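Local coordinates for protein alanyl-tRNA synthetase (Aquifex aeolicus, PDB 3G98) that forms the C-terminal C-Ala domain of the enzyme that charges tRNA with alanine, and probably brings editing and aminoacylation together on one tRNA, at residues V56-E59 against I60-K63; L27-M30 against L31-R34; Q33-K36 against K37-V40. All coordinates share one frame; numbering follows the deposited sequence.

Contact 1. Residues V56-E59 against I60-K63; sequences VSKE and ISDK
A short 3-10 turn, begun at Lys-58 and Glu-59 just after strand 49-56 ends, folds Ile-60 and Ser-61 back on Val-56, Ser-57 and Lys-58. The backbone N of Ile-60 donates to Ser-57 O at 3.0 Å; the bond is fairly straight (160°), but the donor stands well above the carbonyl plane. Lys-58 O receives both groups of Ser-61: the hydroxyl OG at 3.0 Å and, more weakly, the amide N at 3.3 Å. A serine suits this place because its short side chain, with OG beside its own backbone N (chi1 -68°), bends back to the carbonyl three residues earlier. Ile-60 supplies the apolar part. Its CG1 lies 4.1 Å from Val-56 CB; both are beta-branched residues whose compact bulk suits a buried place. On the outer side, Glu-59 O accepts from two waters; one also accepts from Lys-63 N, while the other, 2.9 Å from Lys-63 NZ, ties in the lysine end. Beneath the turn, Val-56 and Ile-60 rest on Val-39 of strand 38-46, while Ser-57 OG bonds Asp-38 N, so the link from strand 49-56 to helix 66-76 is held against the start of strand 38-46.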
loop_
_atom_site.group_PDB
_atom_site.type_symbol
_atom_site.label_atom_id
_atom_site.label_comp_id
_atom_site.label_asym_id
_atom_site.label_seq_id
_atom_site.Cartn_x
_atom_site.Cartn_y
_atom_site.Cartn_z
ATOM N N VAL A 56 2.009 -0.198 -7.590
ATOM C CA VAL A 56 1.031 0.200 -8.598
ATOM C C VAL A 56 1.416 -0.371 -9.961
ATOM O O VAL A 56 2.588 -0.661 -10.210
ATOM C CB VAL A 56 0.834 1.754 -8.682
ATOM C CG1 VAL A 56 0.476 2.341 -7.315
ATOM C CG2 VAL A 56 2.058 2.436 -9.239
ATOM N N SER A 57 0.430 -0.566 -10.826
ATOM C CA SER A 57 0.718 -0.966 -12.198
ATOM C C SER A 57 1.638 0.077 -12.809
ATOM O O SER A 57 1.409 1.278 -12.653
ATOM C CB SER A 57 -0.570 -1.044 -13.005
ATOM O OG SER A 57 -1.409 -2.069 -12.529
ATOM N N LYS A 58 2.671 -0.359 -13.518
ATOM C CA LYS A 58 3.653 0.602 -14.019
ATOM C C LYS A 58 3.014 1.692 -14.882
ATOM O O LYS A 58 3.474 2.842 -14.886
ATOM C CB LYS A 58 4.804 -0.092 -14.753
ATOM C CG LYS A 58 5.858 0.885 -15.254
ATOM C CD LYS A 58 7.271 0.438 -14.907
ATOM C CE LYS A 58 8.258 1.585 -15.143
ATOM N NZ LYS A 58 9.538 1.367 -14.405
ATOM N N GLU A 59 1.938 1.339 -15.582
ATOM C CA GLU A 59 1.258 2.273 -16.482
ATOM C C GLU A 59 0.654 3.486 -15.768
ATOM O O GLU A 59 0.453 4.524 -16.384
ATOM C CB GLU A 59 0.172 1.559 -17.290
ATOM C CG GLU A 59 0.707 0.559 -18.309
ATOM C CD GLU A 59 0.992 -0.812 -17.710
ATOM O OE1 GLU A 59 0.807 -0.991 -16.484
ATOM O OE2 GLU A 59 1.393 -1.716 -18.475
ATOM N N ILE A 60 0.372 3.359 -14.473
ATOM C CA ILE A 60 -0.290 4.438 -13.732
ATOM C C ILE A 60 0.611 5.107 -12.685
ATOM O O ILE A 60 0.132 5.817 -11.801
ATOM C CB ILE A 60 -1.599 3.953 -13.064
ATOM C CG1 ILE A 60 -1.303 2.895 -11.996
ATOM C CG2 ILE A 60 -2.558 3.413 -14.110
ATOM C CD1 ILE A 60 -2.498 2.557 -11.121
ATOM N N SER A 61 1.918 4.883 -12.809
ATOM C CA SER A 61 2.939 5.465 -11.924
ATOM C C SER A 61 2.882 6.988 -11.778
ATOM O O SER A 61 3.154 7.520 -10.700
ATOM C CB SER A 61 4.344 5.073 -12.414
ATOM O OG SER A 61 4.577 3.683 -12.260
ATOM N N ASP A 62 2.561 7.695 -12.860
ATOM C CA ASP A 62 2.442 9.151 -12.784
ATOM C C ASP A 62 1.148 9.545 -12.093
ATOM O O ASP A 62 1.099 10.537 -11.367
ATOM C CB ASP A 62 2.517 9.800 -14.174
ATOM C CG ASP A 62 3.944 10.007 -14.649
ATOM O OD1 ASP A 62 4.876 9.809 -13.841
ATOM O OD2 ASP A 62 4.135 10.373 -15.829
ATOM N N LYS A 63 0.103 8.758 -12.327
ATOM C CA LYS A 63 -1.207 9.017 -11.750
ATOM C C LYS A 63 -1.221 8.752 -10.256
ATOM O O LYS A 63 -1.723 9.569 -9.481
ATOM C CB LYS A 63 -2.275 8.174 -12.444
ATOM C CG LYS A 63 -2.506 8.587 -13.887
ATOM C CD LYS A 63 -3.456 7.648 -14.607
ATOM C CE LYS A 63 -3.529 8.012 -16.086
ATOM N NZ LYS A 63 -4.436 7.127 -16.862
HETATM O O HOH W 1 0.671 7.122 -15.116
HETATM O O HOH W 2 -2.043 5.525 -17.353
#

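Contact 2. Residues L27-M30 against L31-R34; sequences LADM and LRQR
Asp-29 and Arg-32 form a side-on salt bridge in which two guanidinium nitrogens grip a single carboxylate oxygen. Arg-32 NH2 is 2.9 Å from Asp-29 OD1 and Arg-32 NE is 3.0 Å from the same atom, which lies in the guanidinium plane; NE uses the anti lone pair of OD1. The planes of the two groups are turned 68° apart. Arg-32 gets there by curling: its CG lies between backbone N and carbonyl carbon (chi1 52°) and the chain bends again at chi2, folding it back over the last turn. The remaining nitrogen, NH1, bonds Val-56 O and forms a salt bridge with Asp-86, so the arginine spans three parts of the chain.

This is the C-terminal end of helix 21-31, the crossover helix of a beta-alpha-beta unit between the parallel strands 9-17 and 38-46. On its packed side, Leu-31 N donates to Leu-27 O at 3.0 Å, and Leu-31 CD1 lies 4.1 Å from Leu-27 CG; the leucines reach Val-40 and Ile-42 of strand 38-46, where Ala-28, being small, lets the helix come close.

The solvent side is looser. Gln-33 N still bonds Met-30 O at 3.2 Å, from well above the carbonyl plane, and its extended side chain adds a weak bond from NE2 to Asp-29 OD1, 3.3 Å long. Met-30, flexible and unbranched, lies out on the surface.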
loop_
_atom_site.group_PDB
_atom_site.type_symbol
_atom_site.label_atom_id
_atom_site.label_comp_id
_atom_site.label_asym_id
_atom_site.label_seq_id
_atom_site.Cartn_x
_atom_site.Cartn_y
_atom_site.Cartn_z
ATOM N N LEU A 27 4.962 -10.027 -2.797
ATOM C CA LEU A 27 3.534 -10.234 -3.035
ATOM C C LEU A 27 2.886 -9.019 -3.702
ATOM O O LEU A 27 2.115 -9.159 -4.662
ATOM C CB LEU A 27 2.814 -10.581 -1.724
ATOM C CG LEU A 27 1.301 -10.838 -1.766
ATOM C CD1 LEU A 27 0.947 -11.961 -2.741
ATOM C CD2 LEU A 27 0.774 -11.172 -0.380
ATOM N N ALA A 28 3.202 -7.827 -3.195
ATOM C CA ALA A 28 2.660 -6.601 -3.759
ATOM C C ALA A 28 3.116 -6.443 -5.199
ATOM O O ALA A 28 2.337 -6.064 -6.069
ATOM C CB ALA A 28 3.085 -5.405 -2.936
ATOM N N ASP A 29 4.388 -6.749 -5.444
ATOM C CA ASP A 29 4.956 -6.662 -6.782
ATOM C C ASP A 29 4.170 -7.548 -7.751
ATOM O O ASP A 29 3.784 -7.106 -8.834
ATOM C CB ASP A 29 6.445 -7.036 -6.718
ATOM C CG ASP A 29 7.122 -7.038 -8.074
ATOM O OD1 ASP A 29 6.817 -6.181 -8.927
ATOM O OD2 ASP A 29 7.991 -7.905 -8.274
ATOM N N MET A 30 3.911 -8.788 -7.352
ATOM C CA MET A 30 3.170 -9.722 -8.205
ATOM C C MET A 30 1.744 -9.250 -8.478
ATOM O O MET A 30 1.268 -9.310 -9.611
ATOM C CB MET A 30 3.127 -11.107 -7.570
ATOM C CG MET A 30 4.449 -11.837 -7.618
ATOM S SD MET A 30 4.226 -13.556 -7.163
ATOM C CE MET A 30 3.539 -13.355 -5.521
ATOM N N LEU A 31 1.067 -8.791 -7.431
ATOM C CA LEU A 31 -0.319 -8.348 -7.556
ATOM C C LEU A 31 -0.544 -7.135 -8.465
ATOM O O LEU A 31 -1.636 -6.990 -9.017
ATOM C CB LEU A 31 -0.926 -8.076 -6.178
ATOM C CG LEU A 31 -1.151 -9.289 -5.282
ATOM C CD1 LEU A 31 -1.557 -8.822 -3.880
ATOM C CD2 LEU A 31 -2.210 -10.193 -5.888
ATOM N N ARG A 32 0.447 -6.251 -8.610
ATOM C CA ARG A 32 0.241 -5.059 -9.454
ATOM C C ARG A 32 0.545 -5.326 -10.924
ATOM O O ARG A 32 0.359 -4.462 -11.772
ATOM C CB ARG A 32 1.008 -3.827 -8.947
ATOM C CG ARG A 32 2.486 -4.028 -8.694
ATOM C CD ARG A 32 3.285 -4.136 -9.979
ATOM N NE ARG A 32 4.723 -4.206 -9.705
ATOM C CZ ARG A 32 5.554 -3.174 -9.809
ATOM N NH1 ARG A 32 5.101 -1.993 -10.201
ATOM N NH2 ARG A 32 6.845 -3.329 -9.547
ATOM N N GLN A 33 1.016 -6.532 -11.202
ATOM C CA GLN A 33 1.335 -6.948 -12.562
ATOM C C GLN A 33 0.085 -7.485 -13.253
ATOM O O GLN A 33 0.091 -7.770 -14.451
ATOM C CB GLN A 33 2.408 -8.034 -12.525
ATOM C CG GLN A 33 3.737 -7.586 -11.952
ATOM C CD GLN A 33 4.727 -8.725 -11.830
ATOM O OE1 GLN A 33 4.558 -9.776 -12.445
ATOM N NE2 GLN A 33 5.774 -8.519 -11.039
ATOM N N ARG A 34 -0.984 -7.606 -12.476
ATOM C CA ARG A 34 -2.239 -8.203 -12.912
ATOM C C ARG A 34 -2.820 -7.442 -14.103
ATOM O O ARG A 34 -2.917 -7.973 -15.212
ATOM C CB ARG A 34 -3.230 -8.191 -11.744
ATOM C CG ARG A 34 -4.197 -9.368 -11.670
ATOM C CD ARG A 34 -5.072 -9.483 -12.914
ATOM N NE ARG A 34 -6.343 -10.148 -12.633
ATOM C CZ ARG A 34 -6.456 -11.404 -12.206
ATOM N NH1 ARG A 34 -5.372 -12.137 -11.991
ATOM N NH2 ARG A 34 -7.656 -11.922 -11.983
#

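Contact 3. Residues Q33-K36 against K37-V40; sequences QRTK and KDVV
Asp-38, Lys-37 and Thr-35 carry the turn that leads from the helix 21-31 loop into strand 38-46. Asp-38, the first residue of the strand, points its carboxylate back over the turn: OD2 accepts the backbone N of Thr-35 at 2.6 Å, a short and nearly straight bond (162°), met on the syn side of the carboxylate but 28° out of its plane. Its CG sits beside its own backbone N (chi1 -63°), which brings the carboxylate round to the preceding turn. The Thr-35 side chain crosses that of Asp-38 at about a right angle. Thr-35 OG1 also accepts from Lys-37 N at 3.1 Å, although the position of this hydroxyl is less sure. The long chain of Lys-37 carries its charge off the turn, while its backbone bonds Thr-10 of strand 9-17. Asp-38 OD1 has a weak bond with His-12. With an alanine in place of Asp-38, the Thr-35 amide would probably lose its acceptor and His-12 its weak partner, leaving the turn freer to shift. A buried carboxylate that takes the Thr-35 N-H on OD2 and a weak bond from His-12 on OD1 would probably be favoured in its ionised form by those donors.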
loop_
_atom_site.group_PDB
_atom_site.type_symbol
_atom_site.label_atom_id
_atom_site.label_comp_id
_atom_site.label_asym_id
_atom_site.label_seq_id
_atom_site.Cartn_x
_atom_site.Cartn_y
_atom_site.Cartn_z
ATOM N N GLN A 33 1.016 -6.532 -11.202
ATOM C CA GLN A 33 1.335 -6.948 -12.562
ATOM C C GLN A 33 0.085 -7.485 -13.253
ATOM O O GLN A 33 0.091 -7.770 -14.451
ATOM C CB GLN A 33 2.408 -8.034 -12.525
ATOM C CG GLN A 33 3.737 -7.586 -11.952
ATOM C CD GLN A 33 4.727 -8.725 -11.830
ATOM O OE1 GLN A 33 4.558 -9.776 -12.445
ATOM N NE2 GLN A 33 5.774 -8.519 -11.039
ATOM N N ARG A 34 -0.984 -7.606 -12.476
ATOM C CA ARG A 34 -2.239 -8.203 -12.912
ATOM C C ARG A 34 -2.820 -7.442 -14.103
ATOM O O ARG A 34 -2.917 -7.973 -15.212
ATOM C CB ARG A 34 -3.230 -8.191 -11.744
ATOM C CG ARG A 34 -4.197 -9.368 -11.670
ATOM C CD ARG A 34 -5.072 -9.483 -12.914
ATOM N NE ARG A 34 -6.343 -10.148 -12.633
ATOM C CZ ARG A 34 -6.456 -11.404 -12.206
ATOM N NH1 ARG A 34 -5.372 -12.137 -11.991
ATOM N NH2 ARG A 34 -7.656 -11.922 -11.983
ATOM N N THR A 35 -3.206 -6.194 -13.863
ATOM C CA THR A 35 -3.763 -5.352 -14.911
ATOM C C THR A 35 -2.873 -4.142 -15.167
ATOM O O THR A 35 -1.677 -4.158 -14.873
ATOM C CB THR A 35 -5.191 -4.863 -14.557
ATOM O OG1 THR A 35 -5.133 -3.951 -13.453
ATOM C CG2 THR A 35 -6.100 -6.036 -14.209
ATOM N N LYS A 36 -3.473 -3.092 -15.717
ATOM C CA LYS A 36 -2.756 -1.854 -15.982
ATOM C C LYS A 36 -3.298 -0.718 -15.121
ATOM O O LYS A 36 -2.901 0.436 -15.287
ATOM C CB LYS A 36 -2.856 -1.492 -17.464
ATOM C CG LYS A 36 -2.130 -2.466 -18.388
ATOM C CD LYS A 36 -2.189 -2.009 -19.835
ATOM C CE LYS A 36 -3.626 -1.936 -20.332
ATOM N NZ LYS A 36 -3.704 -1.452 -21.738
ATOM N N LYS A 37 -4.198 -1.057 -14.198
ATOM C CA LYS A 37 -4.809 -0.063 -13.321
ATOM C C LYS A 37 -4.858 -0.499 -11.855
ATOM O O LYS A 37 -5.703 -0.030 -11.100
ATOM C CB LYS A 37 -6.224 0.271 -13.803
ATOM C CG LYS A 37 -7.150 -0.934 -13.892
ATOM C CD LYS A 37 -8.539 -0.535 -14.368
ATOM C CE LYS A 37 -9.373 0.034 -13.232
ATOM N NZ LYS A 37 -10.703 0.510 -13.711
ATOM N N ASP A 38 -3.947 -1.383 -11.452
ATOM C CA ASP A 38 -3.931 -1.906 -10.083
ATOM C C ASP A 38 -3.165 -1.016 -9.107
ATOM O O ASP A 38 -2.095 -0.507 -9.426
ATOM C CB ASP A 38 -3.303 -3.301 -10.053
ATOM C CG ASP A 38 -4.094 -4.319 -10.851
ATOM O OD1 ASP A 38 -5.343 -4.278 -10.819
ATOM O OD2 ASP A 38 -3.458 -5.166 -11.509
ATOM N N VAL A 39 -3.732 -0.844 -7.917
ATOM C CA VAL A 39 -3.050 -0.223 -6.794
ATOM C C VAL A 39 -3.121 -1.241 -5.660
ATOM O O VAL A 39 -4.198 -1.719 -5.312
ATOM C CB VAL A 39 -3.730 1.106 -6.344
ATOM C CG1 VAL A 39 -2.961 1.733 -5.177
ATOM C CG2 VAL A 39 -3.838 2.101 -7.507
ATOM N N VAL A 40 -1.975 -1.590 -5.094
ATOM C CA VAL A 40 -1.929 -2.614 -4.052
ATOM C C VAL A 40 -1.415 -1.985 -2.772
ATOM O O VAL A 40 -0.338 -1.380 -2.760
ATOM C CB VAL A 40 -0.990 -3.766 -4.456
ATOM C CG1 VAL A 40 -0.942 -4.839 -3.373
ATOM C CG2 VAL A 40 -1.402 -4.340 -5.809
#

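The three contacts meet at one end of the sheet. Contacts 2 and 3 are surface contacts that overlap along the chain, sharing Gln-33 and Arg-34, and lead from helix 21-31 into strand 38-46; contact 1, partly buried, follows strand 49-56, the antiparallel neighbour of that strand. Their chemistry differs accordingly: contact 2 pairs a salt bridge with leucine packing at a helix end, contact 3 uses a carboxylate to tie a backbone turn, and contact 1 rests on carbonyl acceptors and an apolar corner. Ser-57 joins them, its OG bonding Arg-32 O and Asp-38 N and, weakly, Thr-35 O, while Arg-32 adds a second tie between contacts 1 and 2.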